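Local coordinates for protein tryptophan--tRNA ligase (Aeropyrum pernix, PDB 3A05) that catalyses the ATP-dependent joining of L-tryptophan to tRNA(Trp), yielding L-tryptophyl-tRNA(Trp), AMP and diphosphate, at residues V71-G76 with N100-F105; A109-F114 with F150-G155. One frame throughout, in Å; residues are numbered along the deposited sequence.

Interaction 1 (V71-G76 with N100-F105); sequences VAVLTG and NGFKVF. With TRP (tryptophan), chain B.
K103 and V73 begin a ladder of four backbone hydrogen bonds: K103 N donates to V71 O at 2.9 Å, and K103 O accepts from V73 N at 2.7 Å. F105 repeats the pattern one step on, its N bonded to V73 O and its O receiving T75 N in a longer bond of 3.3 Å. The residues in between turn their backbone N and O to the flanking strands, A72 and L74 to strand 210-215 and H209 just before it, V104 to E147. This is parallel pairing, A72 abreast of K103 and L74 of F105, closing the beta-alpha-beta unit of strand 72-77, helix 85-99 and strand 103-108 in the class I Rossmann fold. Before the first rung, water 1 takes the place of a direct bond, accepting from V71 N at 2.8 Å and donating to G101 O, which R70 also binds. G101 suits its place because its positive phi (95°) ends the helix in a Schellman motif, with F102 N returning to L97 O. V71 lays CG2 over the centre of the F102 ring, 3.5 Å from the centroid; with chi1 at -80° the ring swings back beside its backbone N, under this methyl. An alanine in place of F102 would strip V71 CG2 of its CH-pi partner and is likely to open a gap beside L97 and V211. L74 CD1 packs on F105 CB at 3.4 Å, and A72 CB meets the edge of the F105 ring; V73 CG1 and V104 CG2 adjoin on the face toward helix 85-99. K103 leads its NZ away to D145 O. Beyond T75, G76 N lies 3.3 Å from CE3 of the bound tryptophan, against which any side chain there would press.

Interaction 2 (A109-F114 with F150-G155); sequences ADAEAF and FQTNRG. With CD (cadmium ion), chain F.
At the tryptophan pocket, the first turn of helix 110-115 meets the loop that follows strand 147-150, with Q151 set against A109, A111 and E112. The Q151 chain is extended beyond CG, which carries its amide past A109 CA to the start of the helix. There OE1 accepts E112 N at 3.2 Å in a nearly straight bond (163°) and A111 N in a weak one, so a first-turn amide that no earlier turn could satisfy finds an acceptor. The small A111 admits this oxygen and also packs its CB against T152 CG2 at 3.7 Å. Beside it, D110 grips T152 with both carboxylate oxygens through their syn lone pairs: OD1 receives T152 N at 3.1 Å, and OD2 receives T152 OG1 at 2.6 Å. Chi1 of 74° for D110 and 64° for T152 places each polar group between its own backbone N and carbonyl carbon, bringing carboxylate and hydroxyl together. R121 supports both, by a salt bridge to D110 OD2 and a hydrogen bond to T152 OG1. The carbonyl of T152 is held by R160 of the second subunit, so the loop also belongs to the dimer contact. E112 reaches the other way, its extended chain binding cadmium with OE1 at 2.6 Å and OE2 at 2.5 Å; water 3 and the amino N of the bound tryptophan lie at the same ion. Water 2 donates to E112 OE1 and accepts from Q151 NE2, which also bonds to D195, itself a partner of the tryptophan. A flipped Q151 amide would mismatch both ends, so the helix start on one side and D195 with water 2 on the other probably fix which way the amide faces.

From the N terminus, the chain runs along strand 72-77, passes the 'HIGH' region and helix 85-99, and returns at strand 103-108, where interaction 1 closes the first loop. Strand 103-108 then leads directly into helix 110-115, where interaction 2 opens; the path continues through helix 121-139 and strand 147-150 before the loop at 150-155 closes it. The two loops thus follow in series, neither nested nor crossed. Interaction 1 ties neighbouring strands inside the sheet, whereas interaction 2 joins a helix start to a loop at the sheet's margin. They meet where F105 CE2 packs 3.8 Å from R154 NH2, and both border the same bound tryptophan.

Interaction 1 (V71-G76 with N100-F105)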
loop_
_atom_site.group_PDB
_atom_site.type_symbol
_atom_site.label_atom_id
_atom_site.label_comp_id
_atom_site.label_asym_id
_atom_site.label_seq_id
_atom_site.Cartn_x
_atom_site.Cartn_y
_atom_site.Cartn_z
ATOM N N VAL A 71 -0.667 26.204 10.899
ATOM C CA VAL A 71 -0.573 25.727 9.493
ATOM C C VAL A 71 0.701 24.891 9.249
ATOM O O VAL A 71 1.586 24.904 10.065
ATOM C CB VAL A 71 -0.704 26.862 8.464
ATOM C CG1 VAL A 71 -2.079 27.455 8.511
ATOM C CG2 VAL A 71 0.407 27.950 8.643
ATOM N N ALA A 72 0.788 24.140 8.154
ATOM C CA ALA A 72 1.919 23.222 7.989
ATOM C C ALA A 72 2.529 23.316 6.630
ATOM O O ALA A 72 1.862 23.729 5.676
ATOM C CB ALA A 72 1.500 21.778 8.211
ATOM N N VAL A 73 3.794 22.883 6.545
ATOM C CA VAL A 73 4.415 22.705 5.241
ATOM C C VAL A 73 4.994 21.347 5.275
ATOM O O VAL A 73 5.386 20.872 6.344
ATOM C CB VAL A 73 5.489 23.809 4.874
ATOM C CG1 VAL A 73 6.521 23.927 5.947
ATOM C CG2 VAL A 73 6.164 23.496 3.464
ATOM N N LEU A 74 4.989 20.684 4.110
ATOM C CA LEU A 74 5.431 19.304 4.024
ATOM C C LEU A 74 6.162 19.152 2.705
ATOM O O LEU A 74 5.742 19.778 1.723
ATOM C CB LEU A 74 4.200 18.328 4.048
ATOM C CG LEU A 74 4.644 16.843 4.038
ATOM C CD1 LEU A 74 3.945 15.958 5.019
ATOM C CD2 LEU A 74 4.535 16.302 2.626
ATOM N N THR A 75 7.261 18.366 2.670
ATOM C CA THR A 75 7.840 17.976 1.389
ATOM C C THR A 75 8.473 16.603 1.673
ATOM O O THR A 75 8.511 16.145 2.815
ATOM C CB THR A 75 8.938 19.017 0.876
ATOM O OG1 THR A 75 9.429 18.588 -0.404
ATOM C CG2 THR A 75 10.122 19.045 1.831
ATOM N N GLY A 76 8.965 15.886 0.674
ATOM C CA GLY A 76 9.740 14.728 1.052
ATOM C C GLY A 76 11.021 14.636 0.233
ATOM O O GLY A 76 11.168 15.339 -0.807
ATOM N N ASN A 100 8.469 31.385 10.553
ATOM C CA ASN A 100 7.203 32.123 10.616
ATOM C C ASN A 100 6.034 31.336 11.247
ATOM O O ASN A 100 4.882 31.701 11.098
ATOM C CB ASN A 100 6.924 32.731 9.260
ATOM C CG ASN A 100 7.888 33.898 8.979
ATOM O OD1 ASN A 100 7.635 35.002 9.432
ATOM N ND2 ASN A 100 9.004 33.638 8.282
ATOM N N GLY A 101 6.365 30.285 12.001
ATOM C CA GLY A 101 5.332 29.558 12.755
ATOM C C GLY A 101 4.742 28.306 12.077
ATOM O O GLY A 101 3.920 27.590 12.673
ATOM N N PHE A 102 5.143 28.007 10.849
ATOM C CA PHE A 102 4.654 26.764 10.194
ATOM C C PHE A 102 5.192 25.521 10.864
ATOM O O PHE A 102 6.376 25.486 11.232
ATOM C CB PHE A 102 5.078 26.738 8.771
ATOM C CG PHE A 102 4.230 27.567 7.879
ATOM C CD1 PHE A 102 4.164 28.941 8.034
ATOM C CD2 PHE A 102 3.515 26.962 6.866
ATOM C CE1 PHE A 102 3.420 29.706 7.179
ATOM C CE2 PHE A 102 2.736 27.697 5.993
ATOM C CZ PHE A 102 2.678 29.079 6.157
ATOM N N LYS A 103 4.337 24.504 11.021
ATOM C CA LYS A 103 4.801 23.176 11.382
ATOM C C LYS A 103 5.417 22.538 10.152
ATOM O O LYS A 103 4.837 22.539 9.057
ATOM C CB LYS A 103 3.625 22.318 11.920
ATOM C CG LYS A 103 4.029 20.859 12.325
ATOM C CD LYS A 103 4.771 20.800 13.685
ATOM C CE LYS A 103 5.375 19.442 13.820
ATOM N NZ LYS A 103 6.097 19.174 15.111
ATOM N N VAL A 104 6.587 21.929 10.312
ATOM C CA VAL A 104 7.255 21.405 9.146
ATOM C C VAL A 104 7.248 19.879 9.204
ATOM O O VAL A 104 7.532 19.334 10.237
ATOM C CB VAL A 104 8.759 21.887 9.093
ATOM C CG1 VAL A 104 9.485 21.161 7.950
ATOM C CG2 VAL A 104 8.888 23.454 8.907
ATOM N N PHE A 105 6.899 19.223 8.112
ATOM C CA PHE A 105 6.983 17.796 8.057
ATOM C C PHE A 105 7.981 17.456 6.945
ATOM O O PHE A 105 7.884 17.976 5.880
ATOM C CB PHE A 105 5.614 17.150 7.674
ATOM C CG PHE A 105 4.559 17.263 8.778
ATOM C CD1 PHE A 105 3.750 18.367 8.882
ATOM C CD2 PHE A 105 4.402 16.229 9.712
ATOM C CE1 PHE A 105 2.719 18.419 9.918
ATOM C CE2 PHE A 105 3.474 16.315 10.737
ATOM C CZ PHE A 105 2.680 17.403 10.862
HETATM N N TRP B . 8.467 11.512 -4.719
HETATM C CA TRP B . 9.536 12.445 -4.318
HETATM C C TRP B . 10.825 12.174 -5.132
HETATM O O TRP B . 11.733 12.978 -5.138
HETATM C CB TRP B . 9.770 12.354 -2.809
HETATM C CG TRP B . 8.494 12.595 -2.012
HETATM C CD1 TRP B . 7.770 11.642 -1.297
HETATM C CD2 TRP B . 7.738 13.847 -1.896
HETATM N NE1 TRP B . 6.676 12.252 -0.695
HETATM C CE2 TRP B . 6.622 13.583 -1.056
HETATM C CE3 TRP B . 7.931 15.162 -2.383
HETATM C CZ2 TRP B . 5.680 14.579 -0.706
HETATM C CZ3 TRP B . 6.997 16.173 -2.013
HETATM C CH2 TRP B . 5.883 15.859 -1.186
HETATM O O HOH W 1 1.089 28.130 11.919
#

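Interaction 2 (A109-F114 with F150-G155)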
loop_
_atom_site.group_PDB
_atom_site.type_symbol
_atom_site.label_atom_id
_atom_site.label_comp_id
_atom_site.label_asym_id
_atom_site.label_seq_id
_atom_site.Cartn_x
_atom_site.Cartn_y
_atom_site.Cartn_z
ATOM N N ALA A 109 11.445 9.236 1.648
ATOM C CA ALA A 109 10.844 8.317 0.692
ATOM C C ALA A 109 11.546 7.044 0.553
ATOM O O ALA A 109 11.802 6.653 -0.550
ATOM C CB ALA A 109 10.691 8.976 -0.687
ATOM N N ASP A 110 11.783 6.352 1.655
ATOM C CA ASP A 110 12.523 5.100 1.645
ATOM C C ASP A 110 11.735 3.903 1.056
ATOM O O ASP A 110 12.359 2.937 0.519
ATOM C CB ASP A 110 12.960 4.782 3.082
ATOM C CG ASP A 110 11.797 4.297 3.983
ATOM O OD1 ASP A 110 10.703 4.922 3.990
ATOM O OD2 ASP A 110 12.011 3.308 4.727
ATOM N N ALA A 111 10.390 3.940 1.093
ATOM C CA ALA A 111 9.629 2.877 0.367
ATOM C C ALA A 111 9.836 3.038 -1.143
ATOM O O ALA A 111 10.079 2.064 -1.905
ATOM C CB ALA A 111 8.154 2.962 0.681
ATOM N N GLU A 112 9.713 4.277 -1.604
ATOM C CA GLU A 112 9.979 4.492 -3.035
ATOM C C GLU A 112 11.453 4.182 -3.423
ATOM O O GLU A 112 11.711 3.606 -4.482
ATOM C CB GLU A 112 9.653 5.900 -3.426
ATOM C CG GLU A 112 9.705 6.091 -4.933
ATOM C CD GLU A 112 9.510 7.540 -5.313
ATOM O OE1 GLU A 112 9.115 8.377 -4.447
ATOM O OE2 GLU A 112 9.706 7.820 -6.504
ATOM N N ALA A 113 12.395 4.574 -2.560
ATOM C CA ALA A 113 13.825 4.227 -2.755
ATOM C C ALA A 113 14.048 2.718 -2.999
ATOM O O ALA A 113 14.642 2.267 -3.997
ATOM C CB ALA A 113 14.623 4.714 -1.589
ATOM N N PHE A 114 13.461 1.926 -2.126
ATOM C CA PHE A 114 13.563 0.493 -2.254
ATOM C C PHE A 114 12.870 -0.000 -3.487
ATOM O O PHE A 114 13.460 -0.744 -4.297
ATOM C CB PHE A 114 12.952 -0.184 -1.021
ATOM C CG PHE A 114 13.021 -1.673 -1.080
ATOM C CD1 PHE A 114 14.190 -2.345 -0.653
ATOM C CD2 PHE A 114 11.937 -2.417 -1.597
ATOM C CE1 PHE A 114 14.260 -3.763 -0.751
ATOM C CE2 PHE A 114 11.976 -3.828 -1.687
ATOM C CZ PHE A 114 13.124 -4.502 -1.256
ATOM N N PHE A 150 9.815 8.198 8.148
ATOM C CA PHE A 150 10.006 7.266 7.038
ATOM C C PHE A 150 8.668 6.765 6.507
ATOM O O PHE A 150 7.752 6.411 7.325
ATOM C CB PHE A 150 10.795 6.014 7.526
ATOM C CG PHE A 150 12.228 6.303 7.892
ATOM C CD1 PHE A 150 13.213 6.327 6.914
ATOM C CD2 PHE A 150 12.589 6.575 9.209
ATOM C CE1 PHE A 150 14.581 6.614 7.251
ATOM C CE2 PHE A 150 13.985 6.851 9.553
ATOM C CZ PHE A 150 14.943 6.883 8.551
ATOM N N GLN A 151 8.564 6.708 5.177
ATOM C CA GLN A 151 7.369 6.181 4.511
ATOM C C GLN A 151 7.054 4.795 5.115
ATOM O O GLN A 151 5.883 4.455 5.337
ATOM C CB GLN A 151 7.572 6.046 3.024
ATOM C CG GLN A 151 7.459 7.408 2.289
ATOM C CD GLN A 151 7.672 7.296 0.792
ATOM O OE1 GLN A 151 8.290 6.375 0.313
ATOM N NE2 GLN A 151 7.183 8.260 0.058
ATOM N N THR A 152 8.105 4.045 5.460
ATOM C CA THR A 152 7.890 2.670 5.816
ATOM C C THR A 152 7.705 2.586 7.299
ATOM O O THR A 152 7.637 1.497 7.842
ATOM C CB THR A 152 9.040 1.722 5.383
ATOM O OG1 THR A 152 10.209 2.087 6.081
ATOM C CG2 THR A 152 9.264 1.732 3.934
ATOM N N ASN A 153 7.628 3.720 7.980
ATOM C CA ASN A 153 7.456 3.618 9.418
ATOM C C ASN A 153 6.515 4.622 10.011
ATOM O O ASN A 153 6.784 5.202 11.060
ATOM C CB ASN A 153 8.765 3.707 10.159
ATOM C CG ASN A 153 8.698 2.975 11.496
ATOM O OD1 ASN A 153 8.048 1.900 11.593
ATOM N ND2 ASN A 153 9.340 3.522 12.520
ATOM N N ARG A 154 5.427 4.884 9.356
ATOM C CA ARG A 154 4.673 6.098 9.703
ATOM C C ARG A 154 3.336 5.712 10.400
ATOM O O ARG A 154 2.810 6.494 11.190
ATOM C CB ARG A 154 4.453 6.923 8.439
ATOM C CG ARG A 154 3.729 8.257 8.727
ATOM C CD ARG A 154 4.485 9.009 9.897
ATOM N NE ARG A 154 4.123 10.410 9.742
ATOM C CZ ARG A 154 4.273 11.307 10.693
ATOM N NH1 ARG A 154 4.826 10.953 11.827
ATOM N NH2 ARG A 154 3.799 12.527 10.515
ATOM N N GLY A 155 2.857 4.491 10.227
ATOM C CA GLY A 155 1.758 3.995 11.170
ATOM C C GLY A 155 0.399 3.749 10.453
ATOM O O GLY A 155 0.194 4.091 9.267
HETATM CD CD CD F . 8.636 10.050 -6.386
HETATM O O HOH W 2 6.589 8.029 -2.905
HETATM O O HOH W 3 6.012 9.356 -6.419
#